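Local coordinates for protein C-domain type II peptide synthetase (Streptomyces globisporus, PDB 4ZNM) that belongs to the condensation-domain family of peptide synthetases, as a protein built on the fold shared with the CoA-dependent acyltransferases, at residues D161-A164 against M165-A169; R298-S301 against R302-D305; E189-Q192 against H193-A197; D59-T62 against L63-L67. All coordinates share one frame; numbering follows the deposited sequence.

Interaction 1: D161-A164 against M165-A169; sequences DAWA and MHVIA
Ala164 O accepts from Ile168 N at 2.9 Å, and Asp161 O accepts from Met165 N at 3.0 Å. Ala162 and Trp163 give the next carbonyls of the ladder. Ala162 O takes His166 N at 3.2 Å, and Trp163 O takes Val167 N at 3.1 Å. The start of helix 162-180 is thus closed turn by turn. Asp161 is its N-cap: OD1 receives Ala164 N at 3.0 Å with an N-H...O angle of 154°. The same OD1 forms a salt bridge with Arg298, and OD2 accepts from Phe310 N. Asp161 is the aspartate of the HHxxxD sequence motif of condensation domains. Its carboxylate is taken up by the cap, by Arg298 and by a backbone N-H, in a buried setting. Packing starts on the flank of Trp163. Val167 CG2 lies 3.8 Å from Trp163 NE1, with the two side chains crossing at a slant. The indole N-H itself goes to Glu304 O, which would help set the ring's rotation. Met165 is a selenomethionine. Its CG sits 3.5 Å from Asp161 O, and the bent chain then leads off to Ile48, Trp52 and Leu153. Ile168 CG1, beside its own backbone N (chi1 -69°), leans on Ala164 O.

Interaction 2: R298-S301 against R302-D305; sequences RNNS and RFED
Asn300 O accepts from Phe303 N at 3.0 Å, and the bond is nearly straight, with an N-H...O angle of 168°. This closes a turn over Ser301 and Arg302. The side chain of Asn300 grips the same turn. With CG turned away from the backbone N (chi1 -174°), OD1 reaches Arg302 N at 3.1 Å and makes an Asx turn. The donor stands above the amide plane. A third bond follows one residue on, where Glu304 N meets Ser301 O at 3.3 Å from well outside the carbonyl plane. The Phe303 ring packs against this turn. Asn300 ND2 lies at its edge, 3.6 Å from Phe303 CE2, and the amide and ring planes are 78° apart. One face of the ring is covered by Arg302, whose CG stands 3.8 Å above its centre. Beyond the two segments, Phe196 meets Phe303 edge-to-face, and Trp199 also touches it. Glu304 runs past Ser301 O, with CG 3.4 Å from that oxygen. Arg298 comes back along the loop from the other end, extended from CG to NE. Its NH1 is 3.0 Å from Phe303 O, which lies in the guanidinium plane. NH1 donates a hydrogen bond to Thr306 O, and the group makes a cation-pi contact with Phe310. The stretch lies in the loop between strands 288-295 and 312-319. The turn is held mainly by main-chain N-H groups, two of them bonded to Asn300. The charge of Arg298 is largely met by the salt bridge of NH2 with Asp161 OD1, and would probably also favour the carbonyls near NH1.

Interaction 3: E189-Q192 against H193-A197; sequences EPAQ and HAEFA
Gln192 N donates to Glu195 OE2 at 2.7 Å, with an almost linear N-H...O angle of 175°. The amide comes from above the carboxylate plane, 59° out of it. Gln192 is the N-cap of helix 193-203, and Glu195 stands three residues further on. This is one half of a capping box, the bond from the side chain of the third helical residue to the amide of the N-cap. Glu195 is deposited in two conformers, and the bond belongs to one of them. CG of Glu195 lies beside its own backbone N (chi1 -58°), and the extended chain beyond it carries the carboxylate back toward the residues before the helix. OE1 faces Ala191, 4.0 Å from its CB. Gln192 O faces into the first turn of the helix. It takes weak bonds from Glu195 N at 2.9 Å and from Phe196 N at 3.4 Å. The Gln192 side chain, bent at CG, does not return the bond to Glu195 N; a water joins its OE1 to His193 N instead, 3.0 Å from each. The next shell would hold this amide group: OE1 also accepts from Glu75 N, and NE2 donates to Arg73 O. Arg302 forms a salt bridge with Glu195 OE1, which would help to position the carboxylate. Ala191 O accepts from Thr306 OG1, and Phe196 packs its ring on Phe310. A negative group at the start of a helix would be favoured by the helix dipole, and the nearby arginine would probably add to the preference for the charged form of Glu195.

Interaction 4: D59-T62 against L63-L67; sequences DEET and LREAL
Leu63 N donates to Asp59 O at 3.0 Å, the first bond of helix 60-73. The end of the Leu63 side chain turns off toward Leu100. Arg64 N bonds to Glu60 O at 2.9 Å. Its side chain bends at chi3 (73°), so the guanidinium folds back over Glu61 and sets one face on Glu61 CA. NH1 comes to 3.6 Å from Glu61 CG. The carboxylate of Glu61 lies nearly parallel, with planes 19° apart, but Glu61 OE2 stays 4.8 Å from Arg64 NH1. Glu65 N takes the next carbonyl, Glu61 O. The Glu65 carboxylate stands steeply to that of Glu61, and OE2 is 4.2 Å from Glu61 OE1. Glu61 has two deposited conformers, and this spacing holds for one. Glu65 OE1 has a long, weak ion pair with Arg179. Ala66 N closes the series on Thr62 O at 2.9 Å, and its CB rests against the same oxygen on the side packed on Leu172. Behind these bonds stands the N-cap. Asp59 OD2 receives Thr62 N at 3.1 Å and Thr62 OG1 at 2.6 Å. They reach it on its anti side from opposite faces of the carboxylate plane. Thr62 OG1 can do so because it lies beside its own backbone N (chi1 -57°). Two donors on one oxygen hold the Asp59 carboxylate in place at the helix start, where its negative charge would interact favourably with the helix dipole. The two glutamates, by contrast, probably repel mildly, eased by the nearby Arg64.

In the fold
All four contacts are local and follow one another along the chain, so none nests in or crosses another, and each closes a single turn or helix start. Interaction 4 caps helix 60-73, which packs on the later part of helix 162-180. Interaction 1 caps that second helix, and its centre is about 19 Å from that of interaction 4. Interaction 3 opens the next helix, 193-203. Interaction 2 shapes a loop between strands 288-295 and 312-319. That loop reaches interaction 1 through Arg298 and Glu304, and interaction 3 through Arg302 and Phe303. It thereby joins the starts of helices 162-180 and 193-203, whose contacts do not touch directly.

Interaction 1: D161-A164 against M165-A169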
loop_
_atom_site.group_PDB
_atom_site.type_symbol
_atom_site.label_atom_id
_atom_site.label_comp_id
_atom_site.label_asym_id
_atom_site.label_seq_id
_atom_site.Cartn_x
_atom_site.Cartn_y
_atom_site.Cartn_z
ATOM N N ASP A 161 -3.963 6.446 -0.729
ATOM C CA ASP A 161 -3.467 5.159 -0.260
ATOM C C ASP A 161 -4.602 4.094 -0.222
ATOM O O ASP A 161 -5.714 4.346 -0.700
ATOM C CB ASP A 161 -2.808 5.321 1.124
ATOM C CG ASP A 161 -3.738 5.983 2.187
ATOM O OD1 ASP A 161 -4.989 5.977 2.038
ATOM O OD2 ASP A 161 -3.183 6.476 3.216
ATOM N N ALA A 162 -4.307 2.901 0.294
ATOM C CA ALA A 162 -5.290 1.802 0.266
ATOM C C ALA A 162 -6.577 2.192 0.984
ATOM O O ALA A 162 -7.679 1.968 0.472
ATOM C CB ALA A 162 -4.705 0.536 0.851
ATOM N N TRP A 163 -6.451 2.838 2.129
ATOM C CA TRP A 163 -7.628 3.241 2.907
ATOM C C TRP A 163 -8.456 4.240 2.102
ATOM O O TRP A 163 -9.701 4.153 2.035
ATOM C CB TRP A 163 -7.196 3.827 4.269
ATOM C CG TRP A 163 -8.312 4.331 5.145
ATOM C CD1 TRP A 163 -9.069 5.427 4.939
ATOM C CD2 TRP A 163 -8.747 3.774 6.394
ATOM N NE1 TRP A 163 -9.958 5.590 5.962
ATOM C CE2 TRP A 163 -9.784 4.589 6.870
ATOM C CE3 TRP A 163 -8.369 2.659 7.142
ATOM C CZ2 TRP A 163 -10.448 4.334 8.067
ATOM C CZ3 TRP A 163 -9.030 2.402 8.329
ATOM C CH2 TRP A 163 -10.061 3.236 8.779
ATOM N N ALA A 164 -7.770 5.153 1.427
ATOM C CA ALA A 164 -8.456 6.133 0.580
ATOM C C ALA A 164 -9.229 5.475 -0.552
ATOM O O ALA A 164 -10.285 5.960 -0.931
ATOM C CB ALA A 164 -7.451 7.153 -0.009
HETATM N N MSE A 165 -8.691 4.394 -1.112
HETATM C CA MSE A 165 -9.347 3.699 -2.229
HETATM C C MSE A 165 -10.659 3.041 -1.722
HETATM O O MSE A 165 -11.670 3.033 -2.396
HETATM C CB MSE A 165 -8.430 2.633 -2.839
HETATM C CG MSE A 165 -7.260 3.164 -3.640
HETATM SE SE MSE A 165 -7.791 4.076 -5.256
HETATM C CE MSE A 165 -8.921 2.717 -6.027
ATOM N N HIS A 166 -10.626 2.513 -0.521
ATOM C CA HIS A 166 -11.846 1.966 0.096
ATOM C C HIS A 166 -12.890 3.095 0.233
ATOM O O HIS A 166 -14.048 2.915 -0.162
ATOM C CB HIS A 166 -11.518 1.326 1.416
ATOM C CG HIS A 166 -12.718 0.977 2.231
ATOM N ND1 HIS A 166 -13.188 -0.315 2.346
ATOM C CD2 HIS A 166 -13.554 1.752 2.971
ATOM C CE1 HIS A 166 -14.258 -0.323 3.123
ATOM N NE2 HIS A 166 -14.504 0.919 3.512
ATOM N N VAL A 167 -12.472 4.270 0.715
ATOM C CA VAL A 167 -13.364 5.431 0.848
ATOM C C VAL A 167 -13.927 5.880 -0.515
ATOM O O VAL A 167 -15.127 6.184 -0.637
ATOM C CB VAL A 167 -12.651 6.606 1.560
ATOM C CG1 VAL A 167 -13.509 7.895 1.505
ATOM C CG2 VAL A 167 -12.358 6.252 3.049
ATOM N N ILE A 168 -13.092 5.901 -1.554
ATOM C CA ILE A 168 -13.511 6.366 -2.873
ATOM C C ILE A 168 -14.626 5.470 -3.437
ATOM O O ILE A 168 -15.589 5.940 -4.052
ATOM C CB ILE A 168 -12.324 6.408 -3.819
ATOM C CG1 ILE A 168 -11.351 7.524 -3.392
ATOM C CG2 ILE A 168 -12.783 6.624 -5.292
ATOM C CD1 ILE A 168 -9.989 7.438 -4.095
ATOM N N ALA A 169 -14.453 4.168 -3.256
ATOM C CA ALA A 169 -15.384 3.191 -3.766
ATOM C C ALA A 169 -16.703 3.328 -3.005
ATOM O O ALA A 169 -17.781 3.319 -3.609
ATOM C CB ALA A 169 -14.808 1.786 -3.643
#

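Interaction 2: R298-S301 against R302-D305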
loop_
_atom_site.group_PDB
_atom_site.type_symbol
_atom_site.label_atom_id
_atom_site.label_comp_id
_atom_site.label_asym_id
_atom_site.label_seq_id
_atom_site.Cartn_x
_atom_site.Cartn_y
_atom_site.Cartn_z
ATOM N N ARG A 298 -3.234 7.039 10.091
ATOM C CA ARG A 298 -4.599 7.527 10.367
ATOM C C ARG A 298 -5.065 7.320 11.807
ATOM O O ARG A 298 -6.212 6.932 12.067
ATOM C CB ARG A 298 -5.573 6.844 9.421
ATOM C CG ARG A 298 -5.286 7.265 7.973
ATOM C CD ARG A 298 -6.235 6.615 7.072
ATOM N NE ARG A 298 -6.062 6.917 5.656
ATOM C CZ ARG A 298 -6.822 7.756 4.954
ATOM N NH1 ARG A 298 -7.760 8.490 5.539
ATOM N NH2 ARG A 298 -6.631 7.867 3.651
ATOM N N ASN A 299 -4.179 7.639 12.733
ATOM C CA ASN A 299 -4.499 7.609 14.160
ATOM C C ASN A 299 -5.631 8.592 14.488
ATOM O O ASN A 299 -6.472 8.325 15.326
ATOM C CB ASN A 299 -3.252 7.960 14.973
ATOM C CG ASN A 299 -2.009 7.264 14.454
ATOM O OD1 ASN A 299 -1.591 7.466 13.298
ATOM N ND2 ASN A 299 -1.405 6.441 15.300
ATOM N N ASN A 300 -5.636 9.740 13.820
ATOM C CA ASN A 300 -6.602 10.794 14.109
ATOM C C ASN A 300 -7.910 10.553 13.361
ATOM O O ASN A 300 -7.984 10.772 12.154
ATOM C CB ASN A 300 -6.002 12.141 13.729
ATOM C CG ASN A 300 -6.871 13.294 14.133
ATOM O OD1 ASN A 300 -8.062 13.119 14.400
ATOM N ND2 ASN A 300 -6.284 14.496 14.175
ATOM N N SER A 301 -8.947 10.138 14.085
ATOM C CA SER A 301 -10.198 9.695 13.461
ATOM C C SER A 301 -10.969 10.808 12.738
ATOM O O SER A 301 -11.852 10.519 11.929
ATOM C CB SER A 301 -11.099 9.033 14.510
ATOM O OG SER A 301 -11.736 9.982 15.353
ATOM N N ARG A 302 -10.643 12.074 12.999
ATOM C CA ARG A 302 -11.161 13.175 12.168
ATOM C C ARG A 302 -10.963 12.890 10.658
ATOM O O ARG A 302 -11.727 13.365 9.829
ATOM C CB ARG A 302 -10.473 14.499 12.565
ATOM C CG ARG A 302 -10.627 15.680 11.617
ATOM C CD ARG A 302 -11.948 16.384 11.785
ATOM N NE ARG A 302 -12.068 17.539 10.890
ATOM C CZ ARG A 302 -13.100 17.777 10.075
ATOM N NH1 ARG A 302 -14.141 16.950 10.016
ATOM N NH2 ARG A 302 -13.090 18.858 9.305
ATOM N N PHE A 303 -9.932 12.130 10.297
ATOM C CA PHE A 303 -9.582 11.970 8.884
ATOM C C PHE A 303 -9.968 10.605 8.257
ATOM O O PHE A 303 -9.532 10.271 7.165
ATOM C CB PHE A 303 -8.078 12.269 8.728
ATOM C CG PHE A 303 -7.733 13.670 9.144
ATOM C CD1 PHE A 303 -8.093 14.736 8.350
ATOM C CD2 PHE A 303 -7.129 13.922 10.342
ATOM C CE1 PHE A 303 -7.831 16.032 8.737
ATOM C CE2 PHE A 303 -6.879 15.220 10.741
ATOM C CZ PHE A 303 -7.228 16.271 9.934
ATOM N N GLU A 304 -10.877 9.870 8.888
ATOM C CA GLU A 304 -11.212 8.517 8.419
ATOM C C GLU A 304 -12.026 8.484 7.120
ATOM O O GLU A 304 -12.052 7.472 6.446
ATOM C CB GLU A 304 -11.991 7.756 9.518
ATOM C CG GLU A 304 -13.354 8.323 9.866
ATOM C CD GLU A 304 -13.958 7.658 11.107
ATOM O OE1 GLU A 304 -15.130 7.954 11.429
ATOM O OE2 GLU A 304 -13.258 6.841 11.752
ATOM N N ASP A 305 -12.723 9.574 6.806
ATOM C CA ASP A 305 -13.416 9.712 5.532
ATOM C C ASP A 305 -12.604 10.525 4.509
ATOM O O ASP A 305 -13.160 10.962 3.490
ATOM C CB ASP A 305 -14.771 10.377 5.762
ATOM C CG ASP A 305 -15.687 9.528 6.657
ATOM O OD1 ASP A 305 -15.742 8.294 6.434
ATOM O OD2 ASP A 305 -16.306 10.071 7.602
#

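Interaction 3: E189-Q192 against H193-A197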
loop_
_atom_site.group_PDB
_atom_site.type_symbol
_atom_site.label_atom_id
_atom_site.label_comp_id
_atom_site.label_asym_id
_atom_site.label_seq_id
_atom_site.Cartn_x
_atom_site.Cartn_y
_atom_site.Cartn_z
ATOM N N GLU A 189 -19.666 14.563 6.093
ATOM C CA GLU A 189 -18.870 15.595 5.458
ATOM C C GLU A 189 -17.389 15.237 5.648
ATOM O O GLU A 189 -16.953 14.981 6.760
ATOM C CB GLU A 189 -19.197 16.970 6.057
ATOM C CG GLU A 189 -18.695 18.177 5.249
ATOM C CD GLU A 189 -19.401 18.348 3.901
ATOM O OE1 GLU A 189 -20.519 17.802 3.706
ATOM O OE2 GLU A 189 -18.827 19.041 3.033
ATOM N N PRO A 190 -16.618 15.167 4.554
ATOM C CA PRO A 190 -15.248 14.736 4.801
ATOM C C PRO A 190 -14.320 15.884 5.127
ATOM O O PRO A 190 -14.497 17.015 4.686
ATOM C CB PRO A 190 -14.851 14.076 3.476
ATOM C CG PRO A 190 -15.620 14.847 2.446
ATOM C CD PRO A 190 -16.903 15.319 3.113
ATOM N N ALA A 191 -13.305 15.574 5.898
ATOM C CA ALA A 191 -12.201 16.499 6.067
ATOM C C ALA A 191 -11.361 16.398 4.780
ATOM O O ALA A 191 -11.205 15.315 4.210
ATOM C CB ALA A 191 -11.394 16.150 7.293
ATOM N N GLN A 192 -10.860 17.521 4.297
ATOM C CA GLN A 192 -9.992 17.498 3.129
ATOM C C GLN A 192 -8.520 17.229 3.511
ATOM O O GLN A 192 -8.083 17.505 4.641
ATOM C CB GLN A 192 -10.102 18.820 2.388
ATOM C CG GLN A 192 -11.486 19.130 1.872
ATOM C CD GLN A 192 -11.962 18.126 0.851
ATOM O OE1 GLN A 192 -11.187 17.396 0.254
ATOM N NE2 GLN A 192 -13.252 18.068 0.671
ATOM N N HIS A 193 -7.748 16.695 2.572
ATOM C CA HIS A 193 -6.373 16.378 2.872
ATOM C C HIS A 193 -5.574 17.627 3.304
ATOM O O HIS A 193 -4.666 17.505 4.095
ATOM C CB HIS A 193 -5.687 15.751 1.685
ATOM C CG HIS A 193 -4.299 15.296 1.990
ATOM N ND1 HIS A 193 -3.184 15.932 1.494
ATOM C CD2 HIS A 193 -3.842 14.290 2.773
ATOM C CE1 HIS A 193 -2.095 15.331 1.947
ATOM N NE2 HIS A 193 -2.463 14.340 2.737
ATOM N N ALA A 194 -5.938 18.815 2.809
ATOM C CA ALA A 194 -5.214 20.019 3.153
ATOM C C ALA A 194 -5.359 20.264 4.637
ATOM O O ALA A 194 -4.443 20.761 5.276
ATOM C CB ALA A 194 -5.713 21.207 2.373
ATOM N N GLU A 195 -6.514 19.921 5.183
ATOM C CA GLU A 195 -6.726 20.108 6.606
ATOM C C GLU A 195 -5.755 19.209 7.383
ATOM O O GLU A 195 -5.168 19.631 8.392
ATOM C CB GLU A 195 -8.175 19.806 6.992
ATOM C CG GLU A 195 -9.226 20.642 6.256
ATOM C CD GLU A 195 -10.642 20.168 6.566
ATOM O OE1 GLU A 195 -10.967 20.086 7.770
ATOM O OE2 GLU A 195 -11.398 19.858 5.620
ATOM N N PHE A 196 -5.553 17.989 6.889
ATOM C CA PHE A 196 -4.612 17.071 7.521
ATOM C C PHE A 196 -3.168 17.581 7.410
ATOM O O PHE A 196 -2.372 17.497 8.360
ATOM C CB PHE A 196 -4.717 15.671 6.919
ATOM C CG PHE A 196 -3.730 14.706 7.512
ATOM C CD1 PHE A 196 -2.622 14.291 6.797
ATOM C CD2 PHE A 196 -3.889 14.256 8.813
ATOM C CE1 PHE A 196 -1.695 13.406 7.369
ATOM C CE2 PHE A 196 -2.966 13.377 9.387
ATOM C CZ PHE A 196 -1.876 12.959 8.659
ATOM N N ALA A 197 -2.814 18.096 6.241
ATOM C CA ALA A 197 -1.485 18.639 6.058
ATOM C C ALA A 197 -1.226 19.717 7.107
ATOM O O ALA A 197 -0.114 19.814 7.638
ATOM C CB ALA A 197 -1.311 19.187 4.645
HETATM O O HOH W 1 -8.899 15.415 0.127
#

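Interaction 4: D59-T62 against L63-L67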
loop_
_atom_site.group_PDB
_atom_site.type_symbol
_atom_site.label_atom_id
_atom_site.label_comp_id
_atom_site.label_asym_id
_atom_site.label_seq_id
_atom_site.Cartn_x
_atom_site.Cartn_y
_atom_site.Cartn_z
ATOM N N ASP A 59 -26.493 1.700 -14.412
ATOM C CA ASP A 59 -26.729 2.741 -15.420
ATOM C C ASP A 59 -25.409 3.480 -15.621
ATOM O O ASP A 59 -24.983 4.258 -14.767
ATOM C CB ASP A 59 -27.830 3.708 -15.008
ATOM C CG ASP A 59 -28.151 4.710 -16.107
ATOM O OD1 ASP A 59 -28.824 4.312 -17.064
ATOM O OD2 ASP A 59 -27.719 5.875 -16.036
ATOM N N GLU A 60 -24.764 3.241 -16.756
ATOM C CA GLU A 60 -23.393 3.681 -16.963
ATOM C C GLU A 60 -23.260 5.190 -16.906
ATOM O O GLU A 60 -22.325 5.727 -16.319
ATOM C CB GLU A 60 -22.904 3.169 -18.308
ATOM C CG GLU A 60 -22.691 1.660 -18.348
ATOM C CD GLU A 60 -22.554 1.095 -19.773
ATOM O OE1 GLU A 60 -22.298 1.868 -20.742
ATOM O OE2 GLU A 60 -22.746 -0.147 -19.922
ATOM N N GLU A 61 -24.222 5.882 -17.499
ATOM C CA GLU A 61 -24.188 7.340 -17.524
ATOM C C GLU A 61 -24.253 7.920 -16.119
ATOM O O GLU A 61 -23.618 8.926 -15.830
ATOM C CB GLU A 61 -25.347 7.886 -18.364
ATOM C CG GLU A 61 -25.458 9.400 -18.345
ATOM C CD GLU A 61 -26.564 9.910 -19.250
ATOM O OE1 GLU A 61 -26.950 11.090 -19.102
ATOM O OE2 GLU A 61 -27.047 9.131 -20.101
ATOM N N THR A 62 -25.036 7.292 -15.245
ATOM C CA THR A 62 -25.166 7.779 -13.876
ATOM C C THR A 62 -23.915 7.441 -13.082
ATOM O O THR A 62 -23.506 8.209 -12.234
ATOM C CB THR A 62 -26.420 7.193 -13.193
ATOM O OG1 THR A 62 -27.561 7.525 -13.971
ATOM C CG2 THR A 62 -26.638 7.782 -11.765
ATOM N N LEU A 63 -23.290 6.309 -13.377
ATOM C CA LEU A 63 -22.060 5.943 -12.698
ATOM C C LEU A 63 -20.957 6.932 -13.067
ATOM O O LEU A 63 -20.153 7.303 -12.211
ATOM C CB LEU A 63 -21.631 4.510 -13.029
ATOM C CG LEU A 63 -20.397 4.044 -12.279
ATOM C CD1 LEU A 63 -20.679 3.883 -10.787
ATOM C CD2 LEU A 63 -19.910 2.718 -12.832
ATOM N N ARG A 64 -20.954 7.395 -14.314
ATOM C CA ARG A 64 -19.964 8.354 -14.764
ATOM C C ARG A 64 -20.156 9.681 -14.046
ATOM O O ARG A 64 -19.193 10.307 -13.578
ATOM C CB ARG A 64 -20.049 8.536 -16.257
ATOM C CG ARG A 64 -19.108 9.562 -16.793
ATOM C CD ARG A 64 -19.083 9.490 -18.316
ATOM N NE ARG A 64 -20.291 10.009 -18.893
ATOM C CZ ARG A 64 -21.221 9.287 -19.532
ATOM N NH1 ARG A 64 -22.302 9.884 -20.002
ATOM N NH2 ARG A 64 -21.104 7.979 -19.685
ATOM N N GLU A 65 -21.396 10.118 -13.956
ATOM C CA GLU A 65 -21.711 11.329 -13.198
ATOM C C GLU A 65 -21.264 11.206 -11.744
ATOM O O GLU A 65 -20.714 12.151 -11.189
ATOM C CB GLU A 65 -23.207 11.626 -13.243
ATOM C CG GLU A 65 -23.737 12.143 -14.568
ATOM C CD GLU A 65 -25.278 12.160 -14.633
ATOM O OE1 GLU A 65 -25.939 11.478 -13.811
ATOM O OE2 GLU A 65 -25.822 12.857 -15.516
ATOM N N ALA A 66 -21.495 10.050 -11.132
ATOM C CA ALA A 66 -21.085 9.829 -9.757
ATOM C C ALA A 66 -19.573 9.954 -9.606
ATOM O O ALA A 66 -19.079 10.424 -8.596
ATOM C CB ALA A 66 -21.566 8.456 -9.280
ATOM N N LEU A 67 -18.832 9.481 -10.598
ATOM C CA LEU A 67 -17.381 9.578 -10.561
ATOM C C LEU A 67 -16.923 11.047 -10.579
ATOM O O LEU A 67 -16.002 11.432 -9.843
ATOM C CB LEU A 67 -16.766 8.812 -11.726
ATOM C CG LEU A 67 -15.272 8.612 -11.470
ATOM C CD1 LEU A 67 -15.085 7.267 -10.817
ATOM C CD2 LEU A 67 -14.459 8.763 -12.737
#